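Local coordinates for protein YiiM (Escherichia coli, PDB 1O67) that may bind a molybdenum cofactor and act as an oxidoreductase on nitrogenous compounds, at residues V17-G22 with I38-E43; G113-W118 with L174-S179. The protein carries 1 engineered substitution. All coordinates share one frame; numbering follows the deposited sequence.

Overall arrangement
Contact 1 (17-22 with 38-43) comes first along the chain: both segments of contact 1 precede those of contact 2 (113-118 with 174-179). Their centres lie 22 Å apart, yet both belong to one mixed, curled beta sheet: strand 14-22 pairs with strand 37-40 in contact 1 and also with strand 172-176, which in turn pairs with strand 115-118 in contact 2. The two contacts touch where Trp118 packs on Val19, with Val19 CG2 and Trp118 CZ2 3.7 Å apart. Residues near the N-terminus are thus tied, through strand 172-176, to strand 115-118, and the sheet brings together chain segments far apart in sequence.

Contact 1. Residues V17-G22 with I38-E43; sequences VDVYTG and IQVDGE
Gln39 lies across Tyr20 in a non-hydrogen-bonded antiparallel pair whose CA atoms are 4.2 Å apart. Starting at the base of Gln39, CB sits 3.8 Å from Tyr20 CE2. CG, anti to the backbone N (chi1 -169°), comes within 3.3 Å of Val19 O. The chain then runs extended, slanting past CE2 of Tyr20 with amide and ring planes 30° apart, and NE2 ends 3.3 Å from Asp18 CB. This last approach is packing against the aspartate's methylene; the Asp18 carboxylate has its salt bridge with Arg74. Next along the strands, Thr21 and Ile38 form a hydrogen-bonded pair: Ile38 N gives to Thr21 O at 2.6 Å and Thr21 N to Ile38 O at 2.8 Å. Val40 N gives to Val19 O at 3.1 Å, from well above the carbonyl plane. On the face bearing Val19 and Thr21, Val40 CG2 stands 3.4 Å from Thr21 OG1. The other edge of strand 14-22 is taken by strand 100-102 and the residue before it, through Asp18 with Ser101 and Tyr20 with Asn99. Backbone hydrogen bonds therefore supply the directional grip here, while the glutamine adds a slanting apolar contact with the CD2-CE2 side of the ring.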
ATOM      1  N   VAL A  17       0.482  11.613  10.515  1.00 32.42           N
ATOM      2  CA  VAL A  17       0.208  10.169  10.380  1.00 31.53           C
ATOM      3  C   VAL A  17       0.051   9.443  11.691  1.00 29.23           C
ATOM      4  O   VAL A  17       0.790   9.749  12.625  1.00 28.56           O
ATOM      5  CB  VAL A  17       1.372   9.532   9.566  1.00 33.66           C
ATOM      6  CG1 VAL A  17       2.690   9.546  10.324  1.00 32.40           C
ATOM      7  CG2 VAL A  17       1.042   8.121   9.139  1.00 35.99           C
ATOM      8  N   ASP A  18      -0.931   8.554  11.844  1.00 28.91           N
ATOM      9  CA  ASP A  18      -1.001   7.756  13.090  1.00 29.03           C
ATOM     10  C   ASP A  18      -0.155   6.499  12.818  1.00 28.88           C
ATOM     11  O   ASP A  18      -0.188   6.026  11.677  1.00 26.96           O
ATOM     12  CB  ASP A  18      -2.401   7.309  13.447  1.00 33.44           C
ATOM     13  CG  ASP A  18      -3.392   8.430  13.676  1.00 37.48           C
ATOM     14  OD1 ASP A  18      -2.951   9.431  14.289  1.00 37.22           O
ATOM     15  OD2 ASP A  18      -4.579   8.313  13.281  1.00 37.49           O
ATOM     16  N   VAL A  19       0.529   5.979  13.810  1.00 29.83           N
ATOM     17  CA  VAL A  19       1.402   4.820  13.678  1.00 31.32           C
ATOM     18  C   VAL A  19       0.945   3.632  14.510  1.00 32.29           C
ATOM     19  O   VAL A  19       0.372   3.843  15.566  1.00 31.16           O
ATOM     20  CB  VAL A  19       2.841   5.180  14.159  1.00 31.14           C
ATOM     21  CG1 VAL A  19       3.808   4.023  13.907  1.00 30.97           C
ATOM     22  CG2 VAL A  19       3.308   6.445  13.468  1.00 27.79           C
ATOM     23  N   TYR A  20       1.083   2.400  13.999  1.00 33.54           N
ATOM     24  CA  TYR A  20       0.671   1.198  14.694  1.00 35.58           C
ATOM     25  C   TYR A  20       1.642   0.030  14.512  1.00 37.83           C
ATOM     26  O   TYR A  20       2.174  -0.145  13.405  1.00 38.90           O
ATOM     27  CB  TYR A  20      -0.684   0.696  14.201  1.00 34.13           C
ATOM     28  CG  TYR A  20      -1.811   1.685  14.182  1.00 31.44           C
ATOM     29  CD1 TYR A  20      -1.957   2.560  13.117  1.00 30.49           C
ATOM     30  CD2 TYR A  20      -2.733   1.760  15.216  1.00 31.30           C
ATOM     31  CE1 TYR A  20      -2.962   3.499  13.083  1.00 30.17           C
ATOM     32  CE2 TYR A  20      -3.754   2.687  15.185  1.00 31.44           C
ATOM     33  CZ  TYR A  20      -3.863   3.550  14.118  1.00 31.01           C
ATOM     34  OH  TYR A  20      -4.875   4.477  14.082  1.00 32.84           O
ATOM     35  N   THR A  21       1.915  -0.739  15.563  1.00 39.89           N
ATOM     36  CA  THR A  21       2.813  -1.904  15.417  1.00 44.03           C
ATOM     37  C   THR A  21       2.186  -3.136  16.066  1.00 44.91           C
ATOM     38  O   THR A  21       1.317  -2.973  16.926  1.00 43.95           O
ATOM     39  CB  THR A  21       4.232  -1.662  15.936  1.00 44.29           C
ATOM     40  OG1 THR A  21       4.212  -1.174  17.288  1.00 43.23           O
ATOM     41  CG2 THR A  21       4.956  -0.655  15.050  1.00 42.80           C
ATOM     42  N   GLY A  22       2.653  -4.346  15.765  1.00 47.57           N
ATOM     43  CA  GLY A  22       2.048  -5.535  16.275  1.00 50.95           C
ATOM     44  C   GLY A  22       2.689  -6.515  17.193  1.00 53.11           C
ATOM     45  O   GLY A  22       3.848  -6.911  17.058  1.00 54.11           O
ATOM     46  N   ILE A  38      -1.122  -2.159  17.488  1.00 56.25           N
ATOM     47  CA  ILE A  38      -1.459  -1.215  18.558  1.00 55.29           C
ATOM     48  C   ILE A  38      -0.829   0.132  18.260  1.00 54.86           C
ATOM     49  O   ILE A  38       0.253   0.194  17.662  1.00 54.25           O
ATOM     50  CB  ILE A  38      -1.009  -1.813  19.904  1.00 55.12           C
ATOM     51  CG1 ILE A  38      -2.022  -2.895  20.324  1.00 56.10           C
ATOM     52  CG2 ILE A  38      -0.856  -0.781  20.998  1.00 54.70           C
ATOM     53  CD1 ILE A  38      -1.470  -3.973  21.213  1.00 56.42           C
ATOM     54  N   GLN A  39      -1.504   1.220  18.631  1.00 53.93           N
ATOM     55  CA  GLN A  39      -0.977   2.538  18.338  1.00 53.71           C
ATOM     56  C   GLN A  39       0.267   2.865  19.153  1.00 54.33           C
ATOM     57  O   GLN A  39       0.367   2.543  20.331  1.00 54.21           O
ATOM     58  CB  GLN A  39      -2.052   3.617  18.481  1.00 49.78           C
ATOM     59  CG  GLN A  39      -1.601   4.957  17.935  1.00 48.54           C
ATOM     60  CD  GLN A  39      -2.726   5.885  17.548  1.00 48.89           C
ATOM     61  OE1 GLN A  39      -3.877   5.700  17.959  1.00 50.14           O
ATOM     62  NE2 GLN A  39      -2.416   6.907  16.754  1.00 45.52           N
ATOM     63  N   VAL A  40       1.246   3.462  18.493  1.00 54.89           N
ATOM     64  CA  VAL A  40       2.516   3.887  19.036  1.00 55.61           C
ATOM     65  C   VAL A  40       2.455   5.390  19.285  1.00 56.37           C
ATOM     66  O   VAL A  40       1.903   6.107  18.445  1.00 56.79           O
ATOM     67  CB  VAL A  40       3.674   3.608  18.062  1.00 56.38           C
ATOM     68  CG1 VAL A  40       4.951   4.333  18.462  1.00 55.56           C
ATOM     69  CG2 VAL A  40       3.909   2.113  17.943  1.00 56.27           C
ATOM     70  N   ASP A  41       3.070   5.861  20.365  1.00 57.55           N
ATOM     71  CA  ASP A  41       2.979   7.278  20.671  1.00 58.95           C
ATOM     72  C   ASP A  41       4.257   8.064  20.649  1.00 58.33           C
ATOM     73  O   ASP A  41       4.186   9.277  20.349  1.00 58.93           O
ATOM     74  CB  ASP A  41       2.231   7.482  22.009  1.00 64.07           C
ATOM     75  CG  ASP A  41       0.740   7.673  21.732  1.00 68.45           C
ATOM     76  OD1 ASP A  41       0.404   8.425  20.784  1.00 69.02           O
ATOM     77  OD2 ASP A  41      -0.085   7.069  22.442  1.00 71.20           O
ATOM     78  N   GLY A  42       5.415   7.495  20.947  1.00 57.33           N
ATOM     79  CA  GLY A  42       6.618   8.341  20.915  1.00 57.38           C
ATOM     80  C   GLY A  42       7.420   8.128  19.638  1.00 57.00           C
ATOM     81  O   GLY A  42       6.899   8.058  18.532  1.00 56.95           O
ATOM     82  N   GLU A  43       8.735   8.029  19.822  1.00 56.53           N
ATOM     83  CA  GLU A  43       9.645   7.808  18.718  1.00 56.65           C
ATOM     84  C   GLU A  43      10.185   6.379  18.765  1.00 55.75           C
ATOM     85  O   GLU A  43      10.398   5.810  19.844  1.00 56.42           O
ATOM     86  CB  GLU A  43      10.772   8.816  18.726  1.00 61.22           C
ATOM     87  CG  GLU A  43      12.012   8.451  19.516  1.00 66.44           C
ATOM     88  CD  GLU A  43      12.961   9.644  19.606  1.00 69.64           C
ATOM     89  OE1 GLU A  43      12.432  10.783  19.600  1.00 70.49           O
ATOM     90  OE2 GLU A  43      14.186   9.416  19.666  1.00 69.11           O
TER

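Contact 2. Residues G113-W118 with L174-S179; sequences GDIFRW and LVSRVS
Ile115 faces two residues at once, Val175 and Ser176, in a classic beta bulge that shifts the antiparallel register by one. The evidence is in the bonds at Ile115 O: Val175 N reaches it at 3.0 Å in the carbonyl plane, and Ser176 N adds a weak bond. In return Ile115 N gives to Ser176 O with an N-H...O angle of 170°. Beyond the bulge Phe116 pairs with Leu174. Its CG is anti to the carbonyl carbon (chi1 -66°), which places ring atom CD2 3.7 Å from Leu174 CA and CE2 beside Leu174 CB. Leu174 CD1 stands over one ring face, offset toward the rim, and also packs against the carboxylate carbon of Asp114.

These strands, 115-118 and 172-176, are neighbours in the curled sheet of the MOSC domain; strand 121-128 pairs with the other edge of 115-118, and Phe116 packs there on Ile123 and Val125.

At the end where the strands give way to loops, Asp114 and Arg177 lie side by side and form a salt bridge. Arg177 NE meets OD1 of Asp114 at 2.9 Å on its syn side, with the carboxylate and guanidinium planes 19° apart and NE somewhat out of the carboxylate plane; the second bond, from NH2 to OD2, is weak. The bends at chi2 and chi3 of Arg177 bring the NE-NH2 edge of the guanidinium up to the carboxylate. Asp114 OD2 also accepts from Tyr111 N, and OD1 from a water that takes a bond from Val178 N, 2.7 Å from the water oxygen. Both oxygens thus have two donors each, which fixes the rotation of the carboxylate and would probably favour its charged form. Val178 CG2 lies near Gly113 O.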
ATOM      1  N   GLY A 113       7.030   5.222  -6.711  1.00 24.95           N
ATOM      2  CA  GLY A 113       8.342   5.838  -6.713  1.00 24.25           C
ATOM      3  C   GLY A 113       8.442   7.024  -5.775  1.00 24.43           C
ATOM      4  O   GLY A 113       9.558   7.385  -5.411  1.00 24.05           O
ATOM      5  N   ASP A 114       7.300   7.573  -5.349  1.00 24.22           N
ATOM      6  CA  ASP A 114       7.340   8.698  -4.435  1.00 23.63           C
ATOM      7  C   ASP A 114       8.266   8.367  -3.272  1.00 24.08           C
ATOM      8  O   ASP A 114       8.221   7.264  -2.722  1.00 24.55           O
ATOM      9  CB  ASP A 114       5.959   9.062  -3.897  1.00 25.46           C
ATOM     10  CG  ASP A 114       5.083   9.863  -4.836  1.00 28.27           C
ATOM     11  OD1 ASP A 114       5.565  10.304  -5.910  1.00 25.62           O
ATOM     12  OD2 ASP A 114       3.869  10.046  -4.529  1.00 28.61           O
ATOM     13  N   ILE A 115       9.160   9.293  -2.966  1.00 24.72           N
ATOM     14  CA  ILE A 115      10.046   9.135  -1.815  1.00 24.33           C
ATOM     15  C   ILE A 115       9.567  10.182  -0.792  1.00 27.07           C
ATOM     16  O   ILE A 115       9.290  11.333  -1.170  1.00 28.10           O
ATOM     17  CB  ILE A 115      11.509   9.374  -2.143  1.00 21.71           C
ATOM     18  CG1 ILE A 115      12.012   8.422  -3.223  1.00 23.37           C
ATOM     19  CG2 ILE A 115      12.390   9.295  -0.901  1.00 19.88           C
ATOM     20  CD1 ILE A 115      13.313   8.798  -3.877  1.00 20.27           C
ATOM     21  N   PHE A 116       9.383   9.768   0.450  1.00 26.60           N
ATOM     22  CA  PHE A 116       8.984  10.613   1.526  1.00 26.03           C
ATOM     23  C   PHE A 116      10.001  10.632   2.680  1.00 28.65           C
ATOM     24  O   PHE A 116      10.513   9.617   3.147  1.00 28.58           O
ATOM     25  CB  PHE A 116       7.667  10.161   2.127  1.00 24.15           C
ATOM     26  CG  PHE A 116       6.436  10.234   1.303  1.00 23.06           C
ATOM     27  CD1 PHE A 116       6.095   9.189   0.461  1.00 22.26           C
ATOM     28  CD2 PHE A 116       5.589  11.339   1.378  1.00 21.34           C
ATOM     29  CE1 PHE A 116       4.958   9.258  -0.319  1.00 24.00           C
ATOM     30  CE2 PHE A 116       4.443  11.392   0.630  1.00 22.78           C
ATOM     31  CZ  PHE A 116       4.120  10.356  -0.226  1.00 24.31           C
ATOM     32  N   ARG A 117      10.246  11.857   3.183  1.00 29.97           N
ATOM     33  CA  ARG A 117      11.088  11.989   4.367  1.00 30.07           C
ATOM     34  C   ARG A 117      10.167  11.843   5.587  1.00 29.40           C
ATOM     35  O   ARG A 117       9.100  12.475   5.578  1.00 30.91           O
ATOM     36  CB  ARG A 117      11.815  13.330   4.446  1.00 30.21           C
ATOM     37  CG  ARG A 117      12.784  13.390   5.628  1.00 32.26           C
ATOM     38  CD  ARG A 117      13.617  14.646   5.641  1.00 34.35           C
ATOM     39  NE  ARG A 117      12.806  15.850   5.455  1.00 35.53           N
ATOM     40  CZ  ARG A 117      13.287  17.013   5.029  1.00 37.47           C
ATOM     41  NH1 ARG A 117      14.571  17.183   4.732  1.00 36.52           N
ATOM     42  NH2 ARG A 117      12.457  18.044   4.888  1.00 39.88           N
ATOM     43  N   TRP A 118      10.513  10.978   6.502  1.00 27.99           N
ATOM     44  CA  TRP A 118       9.723  10.815   7.729  1.00 28.24           C
ATOM     45  C   TRP A 118      10.697  10.908   8.902  1.00 29.07           C
ATOM     46  O   TRP A 118      11.557  10.032   9.084  1.00 28.16           O
ATOM     47  CB  TRP A 118       8.897   9.543   7.709  1.00 25.59           C
ATOM     48  CG  TRP A 118       8.068   9.273   8.926  1.00 26.78           C
ATOM     49  CD1 TRP A 118       7.529  10.210   9.767  1.00 25.80           C
ATOM     50  CD2 TRP A 118       7.644   8.000   9.440  1.00 26.12           C
ATOM     51  NE1 TRP A 118       6.817   9.607  10.764  1.00 26.48           N
ATOM     52  CE2 TRP A 118       6.882   8.248  10.598  1.00 27.32           C
ATOM     53  CE3 TRP A 118       7.846   6.679   9.037  1.00 25.49           C
ATOM     54  CZ2 TRP A 118       6.309   7.234  11.375  1.00 28.15           C
ATOM     55  CZ3 TRP A 118       7.293   5.665   9.805  1.00 29.07           C
ATOM     56  CH2 TRP A 118       6.531   5.945  10.953  1.00 30.56           C
ATOM     57  N   LEU A 174       6.595  14.904   1.310  1.00 29.14           N
ATOM     58  CA  LEU A 174       6.890  14.440  -0.043  1.00 28.89           C
ATOM     59  C   LEU A 174       8.197  15.117  -0.471  1.00 28.94           C
ATOM     60  O   LEU A 174       8.287  16.340  -0.402  1.00 29.79           O
ATOM     61  CB  LEU A 174       5.836  14.706  -1.086  1.00 28.57           C
ATOM     62  CG  LEU A 174       6.227  14.365  -2.537  1.00 26.86           C
ATOM     63  CD1 LEU A 174       6.520  12.897  -2.714  1.00 24.89           C
ATOM     64  CD2 LEU A 174       5.092  14.798  -3.471  1.00 30.15           C
ATOM     65  N   VAL A 175       9.131  14.333  -0.994  1.00 27.94           N
ATOM     66  CA  VAL A 175      10.418  15.022  -1.280  1.00 26.64           C
ATOM     67  C   VAL A 175      10.889  14.751  -2.665  1.00 26.22           C
ATOM     68  O   VAL A 175      11.704  15.494  -3.228  1.00 27.54           O
ATOM     69  CB  VAL A 175      11.338  14.588  -0.137  1.00 26.84           C
ATOM     70  CG1 VAL A 175      12.471  13.709  -0.546  1.00 25.20           C
ATOM     71  CG2 VAL A 175      11.709  15.797   0.691  1.00 26.79           C
ATOM     72  N   SER A 176      10.314  13.765  -3.337  1.00 24.75           N
ATOM     73  CA  SER A 176      10.720  13.449  -4.694  1.00 24.61           C
ATOM     74  C   SER A 176       9.548  12.769  -5.402  1.00 23.42           C
ATOM     75  O   SER A 176       9.025  11.809  -4.852  1.00 23.04           O
ATOM     76  CB  SER A 176      11.904  12.475  -4.763  1.00 25.27           C
ATOM     77  OG  SER A 176      13.167  13.092  -4.756  1.00 24.85           O
ATOM     78  N   ARG A 177       9.177  13.315  -6.537  1.00 23.28           N
ATOM     79  CA  ARG A 177       8.121  12.661  -7.326  1.00 23.24           C
ATOM     80  C   ARG A 177       8.862  12.263  -8.604  1.00 24.34           C
ATOM     81  O   ARG A 177       9.311  13.139  -9.339  1.00 24.48           O
ATOM     82  CB  ARG A 177       6.945  13.567  -7.609  1.00 20.63           C
ATOM     83  CG  ARG A 177       6.202  13.078  -8.850  1.00 18.83           C
ATOM     84  CD  ARG A 177       4.756  12.792  -8.580  1.00 17.31           C
ATOM     85  NE  ARG A 177       4.442  12.609  -7.187  1.00 19.72           N
ATOM     86  CZ  ARG A 177       3.341  13.137  -6.632  1.00 25.65           C
ATOM     87  NH1 ARG A 177       2.525  13.858  -7.395  1.00 23.80           N
ATOM     88  NH2 ARG A 177       3.056  12.902  -5.349  1.00 27.72           N
ATOM     89  N   VAL A 178       9.091  10.963  -8.737  1.00 25.91           N
ATOM     90  CA  VAL A 178       9.929  10.484  -9.834  1.00 25.96           C
ATOM     91  C   VAL A 178       9.257   9.671 -10.886  1.00 26.00           C
ATOM     92  O   VAL A 178      10.005   9.151 -11.729  1.00 27.61           O
ATOM     93  CB  VAL A 178      11.137   9.684  -9.274  1.00 26.31           C
ATOM     94  CG1 VAL A 178      12.038  10.612  -8.448  1.00 25.81           C
ATOM     95  CG2 VAL A 178      10.729   8.506  -8.425  1.00 25.16           C
ATOM     96  N   SER A 179       7.955   9.443 -10.859  1.00 27.01           N
ATOM     97  CA  SER A 179       7.298   8.646 -11.898  1.00 26.93           C
ATOM     98  C   SER A 179       5.959   9.289 -12.221  1.00 27.54           C
ATOM     99  O   SER A 179       5.550  10.157 -11.465  1.00 28.81           O
ATOM    100  CB  SER A 179       7.004   7.215 -11.453  1.00 26.43           C
ATOM    101  OG  SER A 179       5.623   7.054 -11.140  1.00 27.01           O
TER
HETATM  102  O   HOH W   1       7.114   9.350  -7.882  1.00 27.77           O